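Local atomic coordinates of blue (Type 1) copper domain protein (Nitrosopumilus maritimus, PDB entry 5FC9), a protein that binds copper in a mononuclear, open type 1 site of its cupredoxin domain and probably takes part in electron transfer. Residues W34-I47 and K79-V92. Numbering follows the deposited sequence.
Sequences WTNDDSVPHNIQSI and KYYCSFHPWRVGLV. With CU (copper (II) ion), chain E.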
loop_
_atom_site.group_PDB
_atom_site.type_symbol
_atom_site.label_atom_id
_atom_site.label_comp_id
_atom_site.label_asym_id
_atom_site.label_seq_id
_atom_site.Cartn_x
_atom_site.Cartn_y
_atom_site.Cartn_z
ATOM N N TRP A 34 19.373 -14.118 -11.993
ATOM C CA TRP A 34 18.540 -12.922 -11.839
ATOM C C TRP A 34 19.083 -11.802 -12.706
ATOM O O TRP A 34 20.295 -11.604 -12.760
ATOM C CB TRP A 34 18.514 -12.424 -10.391
ATOM C CG TRP A 34 17.698 -13.208 -9.400
ATOM C CD1 TRP A 34 16.433 -12.906 -8.959
ATOM C CD2 TRP A 34 18.112 -14.361 -8.663
ATOM N NE1 TRP A 34 16.029 -13.818 -8.014
ATOM C CE2 TRP A 34 17.039 -14.730 -7.819
ATOM C CE3 TRP A 34 19.277 -15.141 -8.650
ATOM C CZ2 TRP A 34 17.098 -15.823 -6.969
ATOM C CZ3 TRP A 34 19.334 -16.235 -7.799
ATOM C CH2 TRP A 34 18.249 -16.567 -6.979
ATOM N N THR A 35 18.197 -11.043 -13.345
ATOM C CA THR A 35 18.620 -9.866 -14.084
ATOM C C THR A 35 17.845 -8.661 -13.570
ATOM O O THR A 35 16.625 -8.734 -13.432
ATOM C CB THR A 35 18.385 -10.018 -15.593
ATOM O OG1 THR A 35 19.144 -11.137 -16.076
ATOM C CG2 THR A 35 18.835 -8.770 -16.330
ATOM N N ASN A 36 18.549 -7.571 -13.289
ATOM C CA ASN A 36 17.870 -6.329 -12.929
ATOM C C ASN A 36 17.500 -5.506 -14.166
ATOM O O ASN A 36 18.358 -4.856 -14.757
ATOM C CB ASN A 36 18.730 -5.482 -11.988
ATOM C CG ASN A 36 17.989 -4.242 -11.490
ATOM O OD1 ASN A 36 16.788 -4.137 -11.690
ATOM N ND2 ASN A 36 18.700 -3.309 -10.856
ATOM N N ASP A 37 16.225 -5.535 -14.541
ATOM C CA ASP A 37 15.742 -4.750 -15.679
ATOM C C ASP A 37 15.150 -3.425 -15.217
ATOM O O ASP A 37 14.714 -2.615 -16.035
ATOM C CB ASP A 37 14.689 -5.522 -16.473
ATOM C CG ASP A 37 15.290 -6.519 -17.437
ATOM O OD1 ASP A 37 16.523 -6.521 -17.633
ATOM O OD2 ASP A 37 14.508 -7.293 -18.024
ATOM N N ASP A 38 15.152 -3.204 -13.907
ATOM C CA ASP A 38 14.579 -1.986 -13.336
ATOM C C ASP A 38 15.557 -0.812 -13.455
ATOM O O ASP A 38 16.744 -0.999 -13.739
ATOM C CB ASP A 38 14.207 -2.234 -11.866
ATOM C CG ASP A 38 13.097 -1.324 -11.371
ATOM O OD1 ASP A 38 12.642 -0.440 -12.136
ATOM O OD2 ASP A 38 12.700 -1.499 -10.201
ATOM N N SER A 39 15.060 0.396 -13.216
ATOM C CA SER A 39 15.850 1.616 -13.345
ATOM C C SER A 39 16.478 2.100 -12.044
ATOM O O SER A 39 16.952 3.244 -11.971
ATOM C CB SER A 39 14.973 2.736 -13.914
ATOM O OG SER A 39 13.887 2.992 -13.025
ATOM N N VAL A 40 16.459 1.254 -11.015
ATOM C CA VAL A 40 17.124 1.551 -9.747
ATOM C C VAL A 40 17.898 0.313 -9.293
ATOM O O VAL A 40 17.625 -0.791 -9.762
ATOM C CB VAL A 40 16.128 1.974 -8.632
ATOM C CG1 VAL A 40 15.340 3.222 -9.055
ATOM C CG2 VAL A 40 15.199 0.825 -8.254
ATOM N N PRO A 41 18.867 0.489 -8.378
ATOM C CA PRO A 41 19.574 -0.701 -7.883
ATOM C C PRO A 41 18.671 -1.649 -7.095
ATOM O O PRO A 41 17.714 -1.213 -6.438
ATOM C CB PRO A 41 20.656 -0.115 -6.968
ATOM C CG PRO A 41 20.805 1.300 -7.388
ATOM C CD PRO A 41 19.449 1.734 -7.848
ATOM N N HIS A 42 18.991 -2.939 -7.169
ATOM C CA HIS A 42 18.317 -3.959 -6.389
ATOM C C HIS A 42 19.348 -4.915 -5.859
ATOM O O HIS A 42 20.482 -4.906 -6.309
ATOM C CB HIS A 42 17.301 -4.715 -7.240
ATOM C CG HIS A 42 16.095 -3.903 -7.587
ATOM N ND1 HIS A 42 15.172 -3.508 -6.645
ATOM C CD2 HIS A 42 15.661 -3.413 -8.770
ATOM C CE1 HIS A 42 14.217 -2.805 -7.231
ATOM N NE2 HIS A 42 14.489 -2.736 -8.522
ATOM N N ASN A 43 18.962 -5.738 -4.899
ATOM C CA ASN A 43 19.805 -6.879 -4.570
ATOM C C ASN A 43 18.926 -8.093 -4.300
ATOM O O ASN A 43 17.694 -7.998 -4.259
ATOM C CB ASN A 43 20.740 -6.566 -3.385
ATOM C CG ASN A 43 19.992 -6.193 -2.124
ATOM O OD1 ASN A 43 19.163 -6.950 -1.640
ATOM N ND2 ASN A 43 20.284 -5.020 -1.589
ATOM N N ILE A 44 19.573 -9.247 -4.173
ATOM C CA ILE A 44 18.889 -10.506 -3.949
ATOM C C ILE A 44 19.480 -11.134 -2.694
ATOM O O ILE A 44 20.661 -11.469 -2.668
ATOM C CB ILE A 44 19.046 -11.465 -5.154
ATOM C CG1 ILE A 44 18.381 -10.875 -6.412
ATOM C CG2 ILE A 44 18.475 -12.840 -4.826
ATOM C CD1 ILE A 44 16.882 -10.680 -6.293
ATOM N N GLN A 45 18.672 -11.275 -1.645
ATOM C CA GLN A 45 19.155 -11.876 -0.396
ATOM C C GLN A 45 18.236 -12.986 0.074
ATOM O O GLN A 45 17.034 -12.773 0.247
ATOM C CB GLN A 45 19.257 -10.828 0.717
ATOM C CG GLN A 45 19.972 -9.558 0.333
ATOM C CD GLN A 45 21.446 -9.757 0.184
ATOM O OE1 GLN A 45 22.046 -10.545 0.908
ATOM N NE2 GLN A 45 22.052 -9.046 -0.762
ATOM N N SER A 46 18.804 -14.158 0.336
ATOM C CA SER A 46 18.042 -15.237 0.957
ATOM C C SER A 46 17.632 -14.810 2.370
ATOM O O SER A 46 18.412 -14.174 3.085
ATOM C CB SER A 46 18.876 -16.525 0.982
ATOM O OG SER A 46 20.196 -16.230 1.387
ATOM N N ILE A 47 16.388 -15.112 2.748
ATOM C CA ILE A 47 15.876 -14.700 4.058
ATOM C C ILE A 47 15.209 -15.845 4.791
ATOM O O ILE A 47 14.819 -16.843 4.176
ATOM C CB ILE A 47 14.846 -13.552 3.954
ATOM C CG1 ILE A 47 13.699 -13.936 3.010
ATOM C CG2 ILE A 47 15.533 -12.273 3.542
ATOM C CD1 ILE A 47 12.435 -13.052 3.180
ATOM N N LYS A 79 13.066 -18.691 0.147
ATOM C CA LYS A 79 12.572 -17.316 0.081
ATOM C C LYS A 79 13.731 -16.344 -0.103
ATOM O O LYS A 79 14.824 -16.566 0.411
ATOM C CB LYS A 79 11.804 -16.943 1.355
ATOM C CG LYS A 79 10.558 -17.762 1.617
ATOM C CD LYS A 79 9.870 -17.329 2.906
ATOM C CE LYS A 79 9.698 -18.501 3.861
ATOM N NZ LYS A 79 10.998 -19.104 4.266
ATOM N N TYR A 80 13.490 -15.248 -0.811
ATOM C CA TYR A 80 14.490 -14.197 -0.890
ATOM C C TYR A 80 13.815 -12.849 -1.027
ATOM O O TYR A 80 12.644 -12.777 -1.399
ATOM C CB TYR A 80 15.446 -14.422 -2.071
ATOM C CG TYR A 80 14.759 -14.317 -3.405
ATOM C CD1 TYR A 80 14.160 -15.421 -3.981
ATOM C CD2 TYR A 80 14.698 -13.102 -4.082
ATOM C CE1 TYR A 80 13.507 -15.335 -5.213
ATOM C CE2 TYR A 80 14.045 -12.998 -5.304
ATOM C CZ TYR A 80 13.455 -14.108 -5.862
ATOM O OH TYR A 80 12.809 -14.023 -7.074
ATOM N N TYR A 81 14.550 -11.788 -0.747
ATOM C CA TYR A 81 13.977 -10.461 -0.898
ATOM C C TYR A 81 15.066 -9.516 -1.412
ATOM O O TYR A 81 16.166 -9.956 -1.752
ATOM C CB TYR A 81 13.334 -10.043 0.447
ATOM C CG TYR A 81 14.184 -9.331 1.486
ATOM C CD1 TYR A 81 13.597 -8.459 2.391
ATOM C CD2 TYR A 81 15.573 -9.461 1.520
ATOM C CE1 TYR A 81 14.364 -7.774 3.338
ATOM C CE2 TYR A 81 16.334 -8.778 2.445
ATOM C CZ TYR A 81 15.728 -7.943 3.352
ATOM O OH TYR A 81 16.486 -7.272 4.288
ATOM N N CYS A 82 14.751 -8.233 -1.468
ATOM C CA CYS A 82 15.707 -7.172 -1.744
ATOM C C CYS A 82 15.794 -6.297 -0.515
ATOM O O CYS A 82 14.762 -5.853 -0.006
ATOM C CB CYS A 82 15.263 -6.341 -2.954
ATOM S SG CYS A 82 16.236 -4.837 -3.231
ATOM N N SER A 83 16.997 -6.021 -0.022
ATOM C CA SER A 83 17.071 -5.262 1.221
ATOM C C SER A 83 16.643 -3.795 1.030
ATOM O O SER A 83 16.276 -3.117 1.998
ATOM C CB SER A 83 18.478 -5.352 1.836
ATOM O OG SER A 83 19.445 -4.660 1.065
ATOM N N PHE A 84 16.661 -3.309 -0.214
ATOM C CA PHE A 84 16.205 -1.951 -0.491
ATOM C C PHE A 84 14.685 -1.877 -0.579
ATOM O O PHE A 84 14.079 -0.845 -0.281
ATOM C CB PHE A 84 16.787 -1.431 -1.801
ATOM C CG PHE A 84 18.278 -1.546 -1.903
ATOM C CD1 PHE A 84 19.085 -1.358 -0.797
ATOM C CD2 PHE A 84 18.866 -1.827 -3.119
ATOM C CE1 PHE A 84 20.463 -1.463 -0.908
ATOM C CE2 PHE A 84 20.239 -1.928 -3.240
ATOM C CZ PHE A 84 21.037 -1.751 -2.127
ATOM N N HIS A 85 14.083 -2.972 -1.019
ATOM C CA HIS A 85 12.630 -3.047 -1.155
ATOM C C HIS A 85 12.139 -4.338 -0.545
ATOM O O HIS A 85 11.793 -5.269 -1.256
ATOM C CB HIS A 85 12.211 -2.947 -2.626
ATOM C CG HIS A 85 12.925 -1.860 -3.373
ATOM N ND1 HIS A 85 14.017 -2.102 -4.176
ATOM C CD2 HIS A 85 12.719 -0.521 -3.413
ATOM C CE1 HIS A 85 14.452 -0.962 -4.685
ATOM N NE2 HIS A 85 13.682 0.013 -4.235
ATOM N N PRO A 86 12.115 -4.401 0.792
ATOM C CA PRO A 86 11.889 -5.683 1.473
ATOM C C PRO A 86 10.492 -6.266 1.272
ATOM O O PRO A 86 10.300 -7.452 1.535
ATOM C CB PRO A 86 12.135 -5.339 2.946
ATOM C CG PRO A 86 11.993 -3.886 3.047
ATOM C CD PRO A 86 12.442 -3.321 1.735
ATOM N N TRP A 87 9.544 -5.457 0.801
ATOM C CA TRP A 87 8.216 -5.973 0.462
ATOM C C TRP A 87 8.247 -6.842 -0.798
ATOM O O TRP A 87 7.306 -7.585 -1.081
ATOM C CB TRP A 87 7.203 -4.832 0.282
ATOM C CG TRP A 87 7.563 -3.862 -0.797
ATOM C CD1 TRP A 87 7.148 -3.886 -2.111
ATOM C CD2 TRP A 87 8.411 -2.722 -0.663
ATOM N NE1 TRP A 87 7.697 -2.824 -2.791
ATOM C CE2 TRP A 87 8.485 -2.103 -1.931
ATOM C CE3 TRP A 87 9.118 -2.162 0.408
ATOM C CZ2 TRP A 87 9.231 -0.939 -2.144
ATOM C CZ3 TRP A 87 9.870 -1.018 0.190
ATOM C CH2 TRP A 87 9.926 -0.423 -1.083
ATOM N N ARG A 88 9.341 -6.759 -1.551
ATOM C CA ARG A 88 9.491 -7.574 -2.751
ATOM C C ARG A 88 10.149 -8.889 -2.401
ATOM O O ARG A 88 11.382 -8.977 -2.335
ATOM C CB ARG A 88 10.313 -6.832 -3.805
ATOM C CG ARG A 88 9.654 -5.543 -4.286
ATOM C CD ARG A 88 8.254 -5.814 -4.814
ATOM N NE ARG A 88 7.779 -4.731 -5.668
ATOM C CZ ARG A 88 6.643 -4.793 -6.352
ATOM N NH1 ARG A 88 5.870 -5.861 -6.227
ATOM N NH2 ARG A 88 6.284 -3.798 -7.153
ATOM N N VAL A 89 9.314 -9.898 -2.163
ATOM C CA VAL A 89 9.782 -11.211 -1.728
ATOM C C VAL A 89 9.373 -12.279 -2.737
ATOM O O VAL A 89 8.216 -12.325 -3.182
ATOM C CB VAL A 89 9.239 -11.559 -0.325
ATOM C CG1 VAL A 89 9.746 -10.561 0.696
ATOM C CG2 VAL A 89 7.709 -11.583 -0.308
ATOM N N GLY A 90 10.333 -13.120 -3.128
ATOM C CA GLY A 90 10.061 -14.173 -4.086
ATOM C C GLY A 90 10.516 -15.532 -3.583
ATOM O O GLY A 90 11.044 -15.646 -2.475
ATOM N N LEU A 91 10.293 -16.546 -4.407
ATOM C CA LEU A 91 10.627 -17.926 -4.078
ATOM C C LEU A 91 11.398 -18.609 -5.186
ATOM O O LEU A 91 11.171 -18.361 -6.369
ATOM C CB LEU A 91 9.363 -18.741 -3.808
ATOM C CG LEU A 91 8.406 -18.232 -2.743
ATOM C CD1 LEU A 91 7.178 -19.097 -2.762
ATOM C CD2 LEU A 91 9.080 -18.347 -1.412
ATOM N N VAL A 92 12.292 -19.509 -4.785
ATOM C CA VAL A 92 12.841 -20.517 -5.678
ATOM C C VAL A 92 12.481 -21.873 -5.083
ATOM O O VAL A 92 12.824 -22.158 -3.935
ATOM C CB VAL A 92 14.365 -20.397 -5.835
ATOM C CG1 VAL A 92 14.906 -21.498 -6.749
ATOM C CG2 VAL A 92 14.751 -19.026 -6.362
HETATM CU CU CU E . 14.889 -3.884 -4.725
HETATM O O HOH W 1 13.347 -5.470 -5.105
#
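The thiolate SG of Cys82 is gripped from several directions: it binds the copper ion at 2.2 Å and accepts a nearly straight hydrogen bond, 170° at the hydrogen, from Asn43 N at 3.3 Å. Weak bonds from the backbone N atoms of Phe84 and His85 reach the same sulfur, and together these donors probably temper its negative charge. ND1 of His42 and ND1 of His85 complete the protein ligands, with a water 2.2 Å from the copper. On the side away from the metal, NE2 of His42 donates a 2.7 Å hydrogen bond to Asp38 OD2, and metal and second-shell carboxylate together limit the ring's rotation. The site is that of a cupredoxin, its cysteine and second histidine on the loop between strands 76-81 and 89-94; the bound water fits an open type 1 centre. Asn43 clasps this loop from across the contact. With CG between the backbone N and the carbonyl carbon (chi1 60°), its amide is turned toward Ser83: OD1 accepts from Ser83 N at 2.9 Å and ND2 donates to Ser83 OG at 2.8 Å, while ND2 also sits 3.4 Å above the centre of the Phe84 ring. With an alanine here, Ser83 N would probably lose its acceptor, Ser83 OG its donor and the Phe84 face its polar cover. Gln45 and Tyr81 form a hydrogen-bonded antiparallel pair between strands 45-47 and 76-81, and CG2 of Ile47 rests over one face of the Tyr81 ring.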